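Local atomic coordinates of LPXTG cell wall surface protein (Streptococcus gordonii, PDB entry 4IGB), a protein that is a cell-wall-anchored surface protein of Streptococcus gordonii, whose N-terminal region, including an adhesin-like N2 domain, probably serves in adhesion. Residues A305-V319 and D388-E402. Residues are numbered along the deposited sequence; the frame is centred on the assembly and turned at random.
Sequences AKDGQDVTYKATFKV and DIIITYKTATNKKVE
Phe317 leans on Ile391 on the inner face of an antiparallel strand pair: the CE2 corner of the ring meets Ile391 CD1 at 3.7 Å, while Ile389 O lies at the ring's edge, in its plane. One pair along, the small Ala315 leaves a hollow that the Tyr393 ring fills, its CE2 edge 4.2 Å from Ala315 CB; Ile391 CG2 lies over one face of that ring, offset toward its rim. Tyr313 follows, its CB against Tyr393 CD2. Met335 of strand 333-338 and Val413 and Leu415 of strand 409-417 pack on the Phe317 end, so this face lines the core of the N2 domain, a beta-sandwich of the adhesin clan.

The other face carries Thr312, Lys314, Thr316, Ile390, Thr392 and Lys394. Here Ile390, bent at chi2 (-58°), swings CD1 across to Thr316 CG2 at a tight 3.2 Å, and its CG2 supports the CE of the extended Lys314. Water joins Thr312 OG1 to Thr395 O on this side.

Past the last bridge, Thr397 plugs the turn at 306-309. With chi1 at 59°, its OG1 gives a hydrogen bond to a lone pair of Lys306 O (2.6 Å) and accepts one from Gln309 N (2.7 Å); Gly308 N adds a bond to Thr397 O. Val401 CG1 presses on the Lys306 carbonyl, and Glu402 reaches across, OE2 accepting from Asp307 N (3.0 Å) from above the carboxylate plane, though poor order makes this bond less sure.

Paired backbone bonds from Ile389 to Thr395 thus fix the register of the two strands, with a largely apolar and aromatic face turned to the core and a mixed, partly exposed one behind; at Thr397 the buried hydroxyl replaces the carbonyl as acceptor for Gln309 N and, also donating, ties turn to strand end.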
ATOM      1  N   ALA B 305      18.572  18.129  36.944  1.00 48.40           N
ATOM      2  CA  ALA B 305      17.612  17.106  37.320  1.00 40.96           C
ATOM      3  C   ALA B 305      16.803  17.562  38.525  1.00 51.45           C
ATOM      4  O   ALA B 305      16.827  16.922  39.579  1.00 44.96           O
ATOM      5  CB  ALA B 305      18.335  15.798  37.627  1.00 39.76           C
ATOM      6  N   LYS B 306      16.089  18.673  38.362  1.00 36.45           N
ATOM      7  CA  LYS B 306      15.298  19.244  39.444  1.00 32.37           C
ATOM      8  C   LYS B 306      13.864  19.505  39.023  1.00 31.08           C
ATOM      9  O   LYS B 306      13.589  19.738  37.857  1.00 39.58           O
ATOM     10  CB  LYS B 306      15.919  20.564  39.926  1.00 36.82           C
ATOM     11  CG  LYS B 306      17.091  20.405  40.879  1.00 54.41           C
ATOM     12  CD  LYS B 306      18.345  21.076  40.343  1.00 61.68           C
ATOM     13  CE  LYS B 306      19.358  21.311  41.456  1.00 77.97           C
ATOM     14  NZ  LYS B 306      19.573  20.086  42.284  1.00 90.77           N
ATOM     15  N   ASP B 307      12.964  19.484  39.998  1.00 31.51           N
ATOM     16  CA  ASP B 307      11.567  19.853  39.808  1.00 38.13           C
ATOM     17  C   ASP B 307      11.435  21.269  39.220  1.00 38.03           C
ATOM     18  O   ASP B 307      12.324  22.098  39.392  1.00 30.26           O
ATOM     19  CB  ASP B 307      10.857  19.783  41.160  1.00 33.47           C
ATOM     20  CG  ASP B 307       9.380  20.076  41.065  1.00 40.83           C
ATOM     21  OD1 ASP B 307       8.734  19.552  40.134  1.00 35.28           O
ATOM     22  OD2 ASP B 307       8.869  20.837  41.917  1.00 32.86           O
ATOM     23  N   GLY B 308      10.332  21.533  38.523  1.00 34.33           N
ATOM     24  CA  GLY B 308      10.044  22.857  37.997  1.00 33.61           C
ATOM     25  C   GLY B 308      11.005  23.397  36.944  1.00 42.25           C
ATOM     26  O   GLY B 308      11.258  24.598  36.905  1.00 43.65           O
ATOM     27  N   GLN B 309      11.549  22.527  36.096  1.00 27.99           N
ATOM     28  CA  GLN B 309      12.378  22.975  34.982  1.00 32.56           C
ATOM     29  C   GLN B 309      11.566  22.961  33.684  1.00 35.45           C
ATOM     30  O   GLN B 309      11.116  21.904  33.228  1.00 34.69           O
ATOM     31  CB  GLN B 309      13.613  22.085  34.812  1.00 35.02           C
ATOM     32  CG  GLN B 309      14.549  22.062  35.992  1.00 40.91           C
ATOM     33  CD  GLN B 309      15.173  23.411  36.257  1.00 48.50           C
ATOM     34  OE1 GLN B 309      15.006  23.972  37.333  1.00 41.65           O
ATOM     35  NE2 GLN B 309      15.892  23.944  35.271  1.00 52.64           N
ATOM     36  N   ASP B 310      11.381  24.131  33.087  1.00 30.29           N
ATOM     37  CA  ASP B 310      10.656  24.211  31.825  1.00 34.43           C
ATOM     38  C   ASP B 310      11.293  23.343  30.751  1.00 24.53           C
ATOM     39  O   ASP B 310      12.516  23.272  30.625  1.00 31.28           O
ATOM     40  CB  ASP B 310      10.598  25.646  31.320  1.00 29.52           C
ATOM     41  CG  ASP B 310       9.645  26.500  32.111  1.00 42.80           C
ATOM     42  OD1 ASP B 310       8.821  25.931  32.860  1.00 40.01           O
ATOM     43  OD2 ASP B 310       9.717  27.742  31.972  1.00 44.04           O
ATOM     44  N   VAL B 311      10.458  22.662  29.983  1.00 32.43           N
ATOM     45  CA  VAL B 311      10.921  22.077  28.738  1.00 22.25           C
ATOM     46  C   VAL B 311       9.811  22.291  27.714  1.00 27.78           C
ATOM     47  O   VAL B 311       8.638  22.009  27.971  1.00 25.71           O
ATOM     48  CB  VAL B 311      11.348  20.587  28.865  1.00 36.71           C
ATOM     49  CG1 VAL B 311      11.826  20.268  30.284  1.00 32.54           C
ATOM     50  CG2 VAL B 311      10.228  19.665  28.464  1.00 40.70           C
ATOM     51  N   THR B 312      10.193  22.839  26.567  1.00 23.30           N
ATOM     52  CA  THR B 312       9.235  23.290  25.579  1.00 17.21           C
ATOM     53  C   THR B 312       9.464  22.556  24.279  1.00 24.79           C
ATOM     54  O   THR B 312      10.584  22.526  23.772  1.00 29.52           O
ATOM     55  CB  THR B 312       9.395  24.804  25.334  1.00 29.71           C
ATOM     56  OG1 THR B 312       9.310  25.488  26.585  1.00 27.00           O
ATOM     57  CG2 THR B 312       8.312  25.325  24.402  1.00 24.36           C
ATOM     58  N   TYR B 313       8.398  21.980  23.736  1.00 22.49           N
ATOM     59  CA  TYR B 313       8.478  21.228  22.499  1.00 19.81           C
ATOM     60  C   TYR B 313       7.832  21.995  21.351  1.00 22.47           C
ATOM     61  O   TYR B 313       6.702  22.449  21.461  1.00 23.85           O
ATOM     62  CB  TYR B 313       7.799  19.866  22.664  1.00 18.85           C
ATOM     63  CG  TYR B 313       8.484  18.948  23.672  1.00 26.68           C
ATOM     64  CD1 TYR B 313       9.702  18.343  23.374  1.00 27.05           C
ATOM     65  CD2 TYR B 313       7.910  18.683  24.906  1.00 24.70           C
ATOM     66  CE1 TYR B 313      10.335  17.503  24.283  1.00 25.56           C
ATOM     67  CE2 TYR B 313       8.539  17.836  25.831  1.00 27.30           C
ATOM     68  CZ  TYR B 313       9.747  17.251  25.507  1.00 25.84           C
ATOM     69  OH  TYR B 313      10.376  16.416  26.402  1.00 24.16           O
ATOM     70  N   LYS B 314       8.562  22.144  20.254  1.00 23.26           N
ATOM     71  CA  LYS B 314       8.013  22.762  19.060  1.00 23.97           C
ATOM     72  C   LYS B 314       7.919  21.707  17.982  1.00 19.28           C
ATOM     73  O   LYS B 314       8.923  21.104  17.596  1.00 21.08           O
ATOM     74  CB  LYS B 314       8.898  23.910  18.578  1.00 24.88           C
ATOM     75  CG  LYS B 314       8.302  24.721  17.426  1.00 26.16           C
ATOM     76  CD  LYS B 314       9.261  25.846  17.003  1.00 30.50           C
ATOM     77  CE  LYS B 314       8.730  26.642  15.811  1.00 45.21           C
ATOM     78  NZ  LYS B 314       9.753  27.593  15.271  1.00 47.78           N
ATOM     79  N   ALA B 315       6.707  21.481  17.501  1.00 18.23           N
ATOM     80  CA  ALA B 315       6.499  20.499  16.450  1.00 24.52           C
ATOM     81  C   ALA B 315       5.909  21.143  15.211  1.00 19.99           C
ATOM     82  O   ALA B 315       4.893  21.840  15.272  1.00 18.88           O
ATOM     83  CB  ALA B 315       5.601  19.373  16.938  1.00 21.80           C
ATOM     84  N   THR B 316       6.548  20.887  14.080  1.00 21.43           N
ATOM     85  CA  THR B 316       6.094  21.432  12.811  1.00 23.00           C
ATOM     86  C   THR B 316       5.569  20.322  11.919  1.00 20.82           C
ATOM     87  O   THR B 316       6.299  19.392  11.574  1.00 20.85           O
ATOM     88  CB  THR B 316       7.243  22.125  12.116  1.00 25.94           C
ATOM     89  OG1 THR B 316       7.753  23.142  12.987  1.00 23.37           O
ATOM     90  CG2 THR B 316       6.790  22.727  10.785  1.00 29.47           C
ATOM     91  N   PHE B 317       4.299  20.412  11.547  1.00 21.69           N
ATOM     92  CA  PHE B 317       3.673  19.331  10.790  1.00 26.01           C
ATOM     93  C   PHE B 317       3.419  19.753   9.355  1.00 26.75           C
ATOM     94  O   PHE B 317       2.666  20.688   9.108  1.00 21.78           O
ATOM     95  CB  PHE B 317       2.353  18.909  11.457  1.00 20.92           C
ATOM     96  CG  PHE B 317       2.518  18.463  12.889  1.00 22.44           C
ATOM     97  CD1 PHE B 317       2.723  17.131  13.191  1.00 17.66           C
ATOM     98  CD2 PHE B 317       2.475  19.380  13.925  1.00 17.30           C
ATOM     99  CE1 PHE B 317       2.893  16.711  14.511  1.00 20.68           C
ATOM    100  CE2 PHE B 317       2.635  18.967  15.250  1.00 29.38           C
ATOM    101  CZ  PHE B 317       2.846  17.629  15.538  1.00 20.86           C
ATOM    102  N   LYS B 318       4.033  19.057   8.404  1.00 26.05           N
ATOM    103  CA  LYS B 318       3.710  19.302   7.002  1.00 27.30           C
ATOM    104  C   LYS B 318       2.440  18.543   6.653  1.00 27.17           C
ATOM    105  O   LYS B 318       2.301  17.362   6.984  1.00 24.56           O
ATOM    106  CB  LYS B 318       4.870  18.897   6.082  1.00 27.16           C
ATOM    107  CG  LYS B 318       4.613  19.090   4.571  1.00 32.03           C
ATOM    108  CD  LYS B 318       3.667  18.022   4.025  1.00 43.21           C
ATOM    109  CE  LYS B 318       4.175  17.342   2.761  1.00 49.10           C
ATOM    110  NZ  LYS B 318       4.667  18.242   1.676  1.00 28.78           N
ATOM    111  N   VAL B 319       1.521  19.224   5.976  1.00 20.96           N
ATOM    112  CA  VAL B 319       0.249  18.648   5.603  1.00 23.07           C
ATOM    113  C   VAL B 319       0.278  18.072   4.183  1.00 27.29           C
ATOM    114  O   VAL B 319       0.579  18.781   3.228  1.00 24.96           O
ATOM    115  CB  VAL B 319      -0.866  19.715   5.698  1.00 34.66           C
ATOM    116  CG1 VAL B 319      -2.190  19.138   5.263  1.00 37.41           C
ATOM    117  CG2 VAL B 319      -0.948  20.291   7.116  1.00 25.76           C
ATOM    118  N   ASP B 388       2.150  24.462   6.854  1.00 22.26           N
ATOM    119  CA  ASP B 388       2.532  23.669   8.017  1.00 35.61           C
ATOM    120  C   ASP B 388       1.719  24.076   9.236  1.00 28.88           C
ATOM    121  O   ASP B 388       1.375  25.245   9.407  1.00 24.55           O
ATOM    122  CB  ASP B 388       4.005  23.886   8.342  1.00 25.34           C
ATOM    123  CG  ASP B 388       4.943  23.206   7.357  1.00 32.60           C
ATOM    124  OD1 ASP B 388       4.481  22.570   6.376  1.00 30.15           O
ATOM    125  OD2 ASP B 388       6.167  23.324   7.569  1.00 28.41           O
ATOM    126  N   ILE B 389       1.432  23.112  10.096  1.00 26.23           N
ATOM    127  CA  ILE B 389       0.807  23.413  11.376  1.00 23.88           C
ATOM    128  C   ILE B 389       1.890  23.290  12.424  1.00 26.70           C
ATOM    129  O   ILE B 389       2.641  22.326  12.416  1.00 22.14           O
ATOM    130  CB  ILE B 389      -0.338  22.443  11.671  1.00 25.78           C
ATOM    131  CG1 ILE B 389      -1.391  22.560  10.562  1.00 24.96           C
ATOM    132  CG2 ILE B 389      -0.897  22.677  13.077  1.00 16.06           C
ATOM    133  CD1 ILE B 389      -2.538  21.579  10.681  1.00 21.15           C
ATOM    134  N   ILE B 390       1.992  24.285  13.300  1.00 25.71           N
ATOM    135  CA  ILE B 390       3.065  24.334  14.281  1.00 23.23           C
ATOM    136  C   ILE B 390       2.458  24.286  15.664  1.00 28.22           C
ATOM    137  O   ILE B 390       1.659  25.152  16.024  1.00 31.12           O
ATOM    138  CB  ILE B 390       3.855  25.655  14.201  1.00 24.03           C
ATOM    139  CG1 ILE B 390       4.123  26.054  12.748  1.00 34.75           C
ATOM    140  CG2 ILE B 390       5.130  25.579  15.011  1.00 28.65           C
ATOM    141  CD1 ILE B 390       4.856  25.036  11.977  1.00 41.81           C
ATOM    142  N   ILE B 391       2.840  23.291  16.456  1.00 22.27           N
ATOM    143  CA  ILE B 391       2.298  23.192  17.803  1.00 21.89           C
ATOM    144  C   ILE B 391       3.417  23.328  18.806  1.00 26.01           C
ATOM    145  O   ILE B 391       4.415  22.606  18.740  1.00 23.80           O
ATOM    146  CB  ILE B 391       1.578  21.863  18.044  1.00 28.14           C
ATOM    147  CG1 ILE B 391       0.497  21.645  16.990  1.00 14.58           C
ATOM    148  CG2 ILE B 391       1.027  21.811  19.461  1.00 16.92           C
ATOM    149  CD1 ILE B 391      -0.203  20.339  17.131  1.00 14.76           C
ATOM    150  N   THR B 392       3.246  24.259  19.737  1.00 24.04           N
ATOM    151  CA  THR B 392       4.247  24.471  20.768  1.00 23.94           C
ATOM    152  C   THR B 392       3.710  24.028  22.129  1.00 23.90           C
ATOM    153  O   THR B 392       2.727  24.571  22.613  1.00 23.58           O
ATOM    154  CB  THR B 392       4.677  25.947  20.791  1.00 25.72           C
ATOM    155  OG1 THR B 392       5.112  26.308  19.475  1.00 24.05           O
ATOM    156  CG2 THR B 392       5.820  26.157  21.767  1.00 25.08           C
ATOM    157  N   TYR B 393       4.358  23.035  22.731  1.00 22.80           N
ATOM    158  CA  TYR B 393       3.911  22.479  24.004  1.00 21.68           C
ATOM    159  C   TYR B 393       4.798  22.945  25.141  1.00 23.49           C
ATOM    160  O   TYR B 393       6.011  22.713  25.133  1.00 27.52           O
ATOM    161  CB  TYR B 393       3.969  20.952  23.981  1.00 22.12           C
ATOM    162  CG  TYR B 393       3.288  20.271  22.805  1.00 25.62           C
ATOM    163  CD1 TYR B 393       1.993  19.787  22.915  1.00 19.90           C
ATOM    164  CD2 TYR B 393       3.965  20.061  21.606  1.00 28.88           C
ATOM    165  CE1 TYR B 393       1.386  19.126  21.863  1.00 23.75           C
ATOM    166  CE2 TYR B 393       3.358  19.398  20.544  1.00 23.69           C
ATOM    167  CZ  TYR B 393       2.073  18.936  20.679  1.00 20.60           C
ATOM    168  OH  TYR B 393       1.461  18.278  19.633  1.00 17.96           O
ATOM    169  N   LYS B 394       4.198  23.590  26.127  1.00 20.74           N
ATOM    170  CA  LYS B 394       4.920  23.969  27.324  1.00 25.76           C
ATOM    171  C   LYS B 394       4.748  22.885  28.383  1.00 24.50           C
ATOM    172  O   LYS B 394       3.624  22.523  28.731  1.00 23.21           O
ATOM    173  CB  LYS B 394       4.393  25.307  27.858  1.00 30.47           C
ATOM    174  CG  LYS B 394       4.733  26.512  26.991  1.00 33.57           C
ATOM    175  CD  LYS B 394       4.182  27.801  27.605  1.00 49.46           C
ATOM    176  CE  LYS B 394       4.638  29.036  26.834  1.00 58.16           C
ATOM    177  NZ  LYS B 394       4.040  30.293  27.372  1.00 58.88           N
ATOM    178  N   THR B 395       5.865  22.356  28.875  1.00 26.30           N
ATOM    179  CA  THR B 395       5.837  21.442  30.014  1.00 24.02           C
ATOM    180  C   THR B 395       6.869  21.888  31.045  1.00 39.55           C
ATOM    181  O   THR B 395       7.665  22.803  30.792  1.00 30.24           O
ATOM    182  CB  THR B 395       6.169  19.987  29.610  1.00 15.50           C
ATOM    183  OG1 THR B 395       7.561  19.885  29.297  1.00 23.82           O
ATOM    184  CG2 THR B 395       5.354  19.546  28.414  1.00 23.63           C
ATOM    185  N   ALA B 396       6.863  21.237  32.209  1.00 29.47           N
ATOM    186  CA  ALA B 396       7.915  21.452  33.200  1.00 31.79           C
ATOM    187  C   ALA B 396       8.134  20.184  34.019  1.00 27.04           C
ATOM    188  O   ALA B 396       7.188  19.497  34.361  1.00 24.54           O
ATOM    189  CB  ALA B 396       7.580  22.640  34.100  1.00 26.22           C
ATOM    190  N   THR B 397       9.389  19.875  34.317  1.00 32.48           N
ATOM    191  CA  THR B 397       9.700  18.710  35.129  1.00 33.44           C
ATOM    192  C   THR B 397       8.949  18.767  36.454  1.00 32.78           C
ATOM    193  O   THR B 397       8.636  19.851  36.954  1.00 32.09           O
ATOM    194  CB  THR B 397      11.203  18.606  35.393  1.00 34.39           C
ATOM    195  OG1 THR B 397      11.651  19.790  36.074  1.00 31.80           O
ATOM    196  CG2 THR B 397      11.948  18.477  34.077  1.00 23.72           C
ATOM    197  N   ASN B 398       8.625  17.594  36.994  1.00 36.33           N
ATOM    198  CA  ASN B 398       7.989  17.489  38.307  1.00 31.69           C
ATOM    199  C   ASN B 398       8.949  16.823  39.286  1.00 36.30           C
ATOM    200  O   ASN B 398      10.111  16.590  38.961  1.00 37.23           O
ATOM    201  CB  ASN B 398       6.672  16.719  38.222  1.00 26.61           C
ATOM    202  CG  ASN B 398       6.855  15.328  37.652  1.00 32.13           C
ATOM    203  OD1 ASN B 398       7.776  14.609  38.034  1.00 33.69           O
ATOM    204  ND2 ASN B 398       5.999  14.957  36.706  1.00 33.03           N
ATOM    205  N   LYS B 399       8.469  16.524  40.484  1.00 34.84           N
ATOM    206  CA  LYS B 399       9.324  15.936  41.511  1.00 41.43           C
ATOM    207  C   LYS B 399       9.998  14.642  41.055  1.00 36.66           C
ATOM    208  O   LYS B 399      11.127  14.349  41.455  1.00 39.55           O
ATOM    209  CB  LYS B 399       8.530  15.705  42.797  1.00 44.46           C
ATOM    210  CG  LYS B 399       8.374  16.951  43.641  1.00 41.22           C
ATOM    211  CD  LYS B 399       9.722  17.384  44.183  1.00 60.25           C
ATOM    212  CE  LYS B 399       9.691  18.820  44.696  1.00 70.08           C
ATOM    213  NZ  LYS B 399       8.543  19.078  45.610  1.00 65.24           N
ATOM    214  N   LYS B 400       9.316  13.878  40.203  1.00 25.83           N
ATOM    215  CA  LYS B 400       9.822  12.566  39.799  1.00 24.13           C
ATOM    216  C   LYS B 400      11.105  12.629  38.992  1.00 36.31           C
ATOM    217  O   LYS B 400      11.773  11.609  38.811  1.00 38.38           O
ATOM    218  CB  LYS B 400       8.779  11.791  39.007  1.00 26.20           C
ATOM    219  CG  LYS B 400       7.422  11.731  39.654  1.00 35.03           C
ATOM    220  CD  LYS B 400       6.568  10.676  38.963  1.00 44.85           C
ATOM    221  CE  LYS B 400       5.115  11.098  38.923  1.00 52.83           C
ATOM    222  NZ  LYS B 400       4.241   9.981  38.474  1.00 66.26           N
ATOM    223  N   VAL B 401      11.458  13.814  38.503  1.00 30.44           N
ATOM    224  CA  VAL B 401      12.683  13.939  37.719  1.00 28.70           C
ATOM    225  C   VAL B 401      13.869  13.643  38.619  1.00 40.94           C
ATOM    226  O   VAL B 401      14.888  13.114  38.175  1.00 43.94           O
ATOM    227  CB  VAL B 401      12.850  15.351  37.094  1.00 33.31           C
ATOM    228  CG1 VAL B 401      13.077  16.397  38.173  1.00 37.68           C
ATOM    229  CG2 VAL B 401      14.007  15.359  36.107  1.00 32.78           C
ATOM    230  N   GLU B 402      13.718  13.991  39.893  1.00 42.93           N
ATOM    231  CA  GLU B 402      14.784  13.837  40.878  1.00 55.38           C
ATOM    232  C   GLU B 402      14.933  12.381  41.281  1.00 58.18           C
ATOM    233  O   GLU B 402      15.907  12.002  41.933  1.00 54.46           O
ATOM    234  CB  GLU B 402      14.527  14.732  42.097  1.00 58.73           C
ATOM    235  CG  GLU B 402      14.763  16.221  41.806  1.00 77.34           C
ATOM    236  CD  GLU B 402      14.072  17.146  42.798  1.00 81.12           C
ATOM    237  OE1 GLU B 402      13.578  16.649  43.839  1.00 96.82           O
ATOM    238  OE2 GLU B 402      14.020  18.370  42.529  1.00 58.75           O
TER
HETATM  239  O   HOH W   1       7.764  24.929  29.014  1.00 31.72           O
HETATM  240  O   HOH W   2       2.299  21.872   5.024  1.00 23.50           O